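Local coordinates for multifunctional non-homologous end joining DNA repair protein LigD (Mycobacterium tuberculosis, PDB 2IRU), which probably repairs DNA double-strand breaks with Ku by non-homologous end joining, this chain being its polymerase domain, which probably fills gaps before the ends are sealed, at residues A[252-262]-A[270-279]. Sequence-based numbering, arbitrary orientation.
Sequences PTVAAPRTWAE and QLSYDEVLTR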
loop_
_atom_site.group_PDB
_atom_site.type_symbol
_atom_site.label_atom_id
_atom_site.label_comp_id
_atom_site.label_asym_id
_atom_site.label_seq_id
_atom_site.Cartn_x
_atom_site.Cartn_y
_atom_site.Cartn_z
ATOM N N PRO A 252 3.384 -0.519 15.878
ATOM C CA PRO A 252 2.255 -0.418 14.945
ATOM C C PRO A 252 2.304 0.838 14.088
ATOM O O PRO A 252 1.485 1.767 14.246
ATOM C CB PRO A 252 1.047 -0.400 15.881
ATOM C CG PRO A 252 1.557 0.197 17.135
ATOM C CD PRO A 252 2.975 -0.268 17.275
ATOM N N THR A 253 3.325 0.908 13.237
ATOM C CA THR A 253 3.417 2.015 12.299
ATOM C C THR A 253 2.472 1.775 11.117
ATOM O O THR A 253 1.933 0.659 10.929
ATOM C CB THR A 253 4.852 2.214 11.817
ATOM O OG1 THR A 253 5.341 0.938 11.424
ATOM C CG2 THR A 253 5.735 2.775 12.965
ATOM N N VAL A 254 2.321 2.797 10.269
ATOM C CA VAL A 254 1.328 2.760 9.185
ATOM C C VAL A 254 1.917 3.275 7.863
ATOM O O VAL A 254 2.809 4.163 7.881
ATOM C CB VAL A 254 0.104 3.694 9.580
ATOM C CG1 VAL A 254 -0.887 3.892 8.430
ATOM C CG2 VAL A 254 -0.644 3.117 10.809
ATOM N N ALA A 255 1.379 2.750 6.750
ATOM C CA ALA A 255 1.668 3.331 5.442
ATOM C C ALA A 255 0.903 4.678 5.374
ATOM O O ALA A 255 -0.290 4.728 4.964
ATOM C CB ALA A 255 1.243 2.330 4.362
ATOM N N ALA A 256 1.553 5.758 5.818
ATOM C CA ALA A 256 0.834 7.008 6.158
ATOM C C ALA A 256 0.991 8.079 5.063
ATOM O O ALA A 256 2.138 8.474 4.778
ATOM C CB ALA A 256 1.311 7.592 7.501
ATOM N N PRO A 257 -0.136 8.573 4.488
ATOM C CA PRO A 257 0.006 9.722 3.574
ATOM C C PRO A 257 0.592 10.936 4.276
ATOM O O PRO A 257 0.267 11.224 5.465
ATOM C CB PRO A 257 -1.440 10.030 3.130
ATOM C CG PRO A 257 -2.171 8.743 3.280
ATOM C CD PRO A 257 -1.532 8.106 4.551
ATOM N N ARG A 258 1.445 11.649 3.531
ATOM C CA ARG A 258 2.116 12.849 4.041
ATOM C C ARG A 258 1.922 13.999 3.057
ATOM O O ARG A 258 1.547 13.789 1.888
ATOM C CB ARG A 258 3.629 12.609 4.228
ATOM C CG ARG A 258 3.989 11.314 4.988
ATOM C CD ARG A 258 3.373 11.238 6.394
ATOM N NE ARG A 258 4.093 12.040 7.391
ATOM C CZ ARG A 258 5.138 11.607 8.104
ATOM N NH1 ARG A 258 5.636 10.382 7.925
ATOM N NH2 ARG A 258 5.695 12.404 9.010
ATOM N N THR A 259 2.148 15.211 3.559
ATOM C CA THR A 259 2.322 16.380 2.677
ATOM C C THR A 259 3.783 16.494 2.202
ATOM O O THR A 259 4.728 15.998 2.853
ATOM C CB THR A 259 1.935 17.690 3.383
ATOM O OG1 THR A 259 2.902 17.976 4.393
ATOM C CG2 THR A 259 0.546 17.593 4.036
ATOM N N TRP A 260 3.971 17.196 1.090
ATOM C CA TRP A 260 5.328 17.435 0.591
ATOM C C TRP A 260 6.155 18.218 1.631
ATOM O O TRP A 260 7.326 17.905 1.857
ATOM C CB TRP A 260 5.270 18.099 -0.784
ATOM C CG TRP A 260 4.939 17.062 -1.843
ATOM C CD1 TRP A 260 3.718 16.846 -2.440
ATOM C CD2 TRP A 260 5.825 16.066 -2.374
ATOM N NE1 TRP A 260 3.798 15.789 -3.330
ATOM C CE2 TRP A 260 5.079 15.291 -3.304
ATOM C CE3 TRP A 260 7.184 15.765 -2.171
ATOM C CZ2 TRP A 260 5.654 14.239 -4.039
ATOM C CZ3 TRP A 260 7.752 14.700 -2.894
ATOM C CH2 TRP A 260 6.979 13.945 -3.801
ATOM N N ALA A 261 5.522 19.165 2.321
ATOM C CA ALA A 261 6.230 19.959 3.332
ATOM C C ALA A 261 6.682 19.098 4.501
ATOM O O ALA A 261 7.748 19.325 5.073
ATOM C CB ALA A 261 5.382 21.154 3.808
ATOM N N GLU A 262 5.901 18.063 4.813
ATOM C CA GLU A 262 6.314 17.122 5.838
ATOM C C GLU A 262 7.635 16.425 5.501
ATOM O O GLU A 262 8.434 16.146 6.387
ATOM C CB GLU A 262 5.186 16.112 6.120
ATOM C CG GLU A 262 4.182 16.690 7.135
ATOM C CD GLU A 262 2.873 15.947 7.218
ATOM O OE1 GLU A 262 2.699 14.929 6.498
ATOM O OE2 GLU A 262 1.994 16.406 8.004
ATOM N N GLN A 270 8.548 7.599 10.609
ATOM C CA GLN A 270 7.321 6.843 10.333
ATOM C C GLN A 270 6.263 7.200 11.388
ATOM O O GLN A 270 6.621 7.506 12.545
ATOM C CB GLN A 270 7.623 5.350 10.384
ATOM C CG GLN A 270 8.727 4.919 9.428
ATOM C CD GLN A 270 8.385 5.212 7.969
ATOM O OE1 GLN A 270 7.208 5.228 7.572
ATOM N NE2 GLN A 270 9.428 5.442 7.161
ATOM N N LEU A 271 4.987 7.143 11.007
ATOM C CA LEU A 271 3.915 7.487 11.937
ATOM C C LEU A 271 3.224 6.261 12.513
ATOM O O LEU A 271 3.124 5.234 11.846
ATOM C CB LEU A 271 2.878 8.393 11.265
ATOM C CG LEU A 271 3.364 9.719 10.688
ATOM C CD1 LEU A 271 2.217 10.368 9.956
ATOM C CD2 LEU A 271 3.935 10.658 11.761
ATOM N N SER A 272 2.755 6.383 13.754
ATOM C CA SER A 272 2.043 5.287 14.424
ATOM C C SER A 272 0.553 5.380 14.120
ATOM O O SER A 272 0.039 6.471 13.790
ATOM C CB SER A 272 2.286 5.465 15.926
ATOM O OG SER A 272 1.963 4.275 16.610
ATOM N N TYR A 273 -0.153 4.250 14.248
ATOM C CA TYR A 273 -1.582 4.243 14.030
ATOM C C TYR A 273 -2.372 5.325 14.773
ATOM O O TYR A 273 -3.309 5.916 14.206
ATOM C CB TYR A 273 -2.174 2.855 14.302
ATOM C CG TYR A 273 -2.376 2.541 15.767
ATOM C CD1 TYR A 273 -3.650 2.665 16.348
ATOM C CD2 TYR A 273 -1.327 2.112 16.573
ATOM C CE1 TYR A 273 -3.881 2.406 17.673
ATOM C CE2 TYR A 273 -1.548 1.855 17.938
ATOM C CZ TYR A 273 -2.847 1.972 18.470
ATOM O OH TYR A 273 -3.089 1.706 19.791
ATOM N N ASP A 274 -2.008 5.585 16.025
ATOM C CA ASP A 274 -2.704 6.618 16.799
ATOM C C ASP A 274 -2.535 8.014 16.189
ATOM O O ASP A 274 -3.502 8.783 16.120
ATOM C CB ASP A 274 -2.301 6.568 18.264
ATOM C CG ASP A 274 -0.808 6.726 18.461
ATOM O OD1 ASP A 274 -0.038 5.821 18.060
ATOM O OD2 ASP A 274 -0.410 7.755 19.028
ATOM N N GLU A 275 -1.341 8.292 15.676
ATOM C CA GLU A 275 -1.071 9.570 15.022
ATOM C C GLU A 275 -1.866 9.709 13.723
ATOM O O GLU A 275 -2.385 10.803 13.389
ATOM C CB GLU A 275 0.430 9.697 14.737
ATOM C CG GLU A 275 1.337 9.638 15.959
ATOM C CD GLU A 275 2.787 9.800 15.564
ATOM O OE1 GLU A 275 3.387 8.813 15.080
ATOM O OE2 GLU A 275 3.339 10.931 15.752
ATOM N N VAL A 276 -1.980 8.599 12.994
ATOM C CA VAL A 276 -2.718 8.599 11.716
ATOM C C VAL A 276 -4.176 8.956 11.972
ATOM O O VAL A 276 -4.786 9.750 11.225
ATOM C CB VAL A 276 -2.564 7.242 11.004
ATOM C CG1 VAL A 276 -3.545 7.124 9.814
ATOM C CG2 VAL A 276 -1.074 7.081 10.549
ATOM N N LEU A 277 -4.750 8.377 13.019
ATOM C CA LEU A 277 -6.142 8.693 13.381
ATOM C C LEU A 277 -6.339 10.196 13.667
ATOM O O LEU A 277 -7.308 10.820 13.204
ATOM C CB LEU A 277 -6.534 7.833 14.570
ATOM C CG LEU A 277 -6.789 6.350 14.216
ATOM C CD1 LEU A 277 -7.057 5.571 15.545
ATOM C CD2 LEU A 277 -7.979 6.106 13.229
ATOM N N THR A 278 -5.417 10.763 14.449
ATOM C CA THR A 278 -5.465 12.198 14.804
ATOM C C THR A 278 -5.385 13.063 13.530
ATOM O O THR A 278 -6.122 14.046 13.368
ATOM C CB THR A 278 -4.348 12.516 15.784
ATOM O OG1 THR A 278 -4.603 11.765 16.984
ATOM C CG2 THR A 278 -4.297 14.015 16.147
ATOM N N ARG A 279 -4.513 12.651 12.627
ATOM C CA ARG A 279 -4.309 13.366 11.357
ATOM C C ARG A 279 -5.581 13.337 10.486
ATOM O O ARG A 279 -5.968 14.366 9.905
ATOM C CB ARG A 279 -3.121 12.777 10.618
ATOM C CG ARG A 279 -1.771 13.159 11.308
ATOM C CD ARG A 279 -0.633 12.251 10.889
ATOM N NE ARG A 279 -0.368 12.391 9.454
ATOM C CZ ARG A 279 0.328 13.385 8.903
ATOM N NH1 ARG A 279 0.893 14.360 9.647
ATOM N NH2 ARG A 279 0.466 13.398 7.575
HETATM O O HOH W 1 4.669 6.194 8.174
HETATM O O HOH W 2 -1.049 10.269 7.676
#
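Arg279 meets Glu262 through a chain that leaves the helix with CG anti to the carbonyl carbon (chi1 -72°) and bends at chi3 (64°). Glu262 comes from the opposite direction, its chain extended beyond CG (chi2 165°). The guanidinium grips it end-on with two nitrogens. Arg279 NH1 lies 2.8 Å from Glu262 OE2, above the carboxylate plane. Arg279 NH2 reaches Glu262 OE1 on its syn side at 2.9 Å. The same NH2 also donates to a lone pair of Pro257 O at 3.0 Å. A water joins Arg279 NE to Pro257 O, so all three nitrogens of the group are engaged. Glu262 OE1 also accepts from Thr259 N, while Glu262 N donates to Thr259 OG1; the pair forms a capping box at the start of helix 260-263.

Leu271 packs on both guanidinium groups. Its CG sits 3.6 Å over the centre of the Arg258 guanidinium, and its CD1 lies above one face of the Arg279 guanidinium, offset toward the rim. Arg258 NH1 is held by Thr174 OG1 and Arg269 O.

Further along, strands 253-257 and 271-272 pair antiparallel for a short run. Tyr273 N donates to Pro252 O at 3.0 Å. Val254 and Val276 meet tip to tip, with Val254 CB 3.7 Å from Val276 CG2. Both also touch Tyr35 of helix 29-47. Pro252 CG lies at the edge of the Tyr273 ring. Thr253 OG1 and Gln270 OE1 bond to Gly176, a predicted substrate-binding residue.

The contact thus joins strand 271-272 and the following helix 273-283 to strand 253-257, which also pairs with 171-174 in the mixed sheet of the primase-polymerase domain. Arg258 NE adds a weak bond to Glu262 OE1. The Glu262 charge probably offsets the closeness of the two guanidinium groups, whose positive charges probably keep the carboxylate ionised.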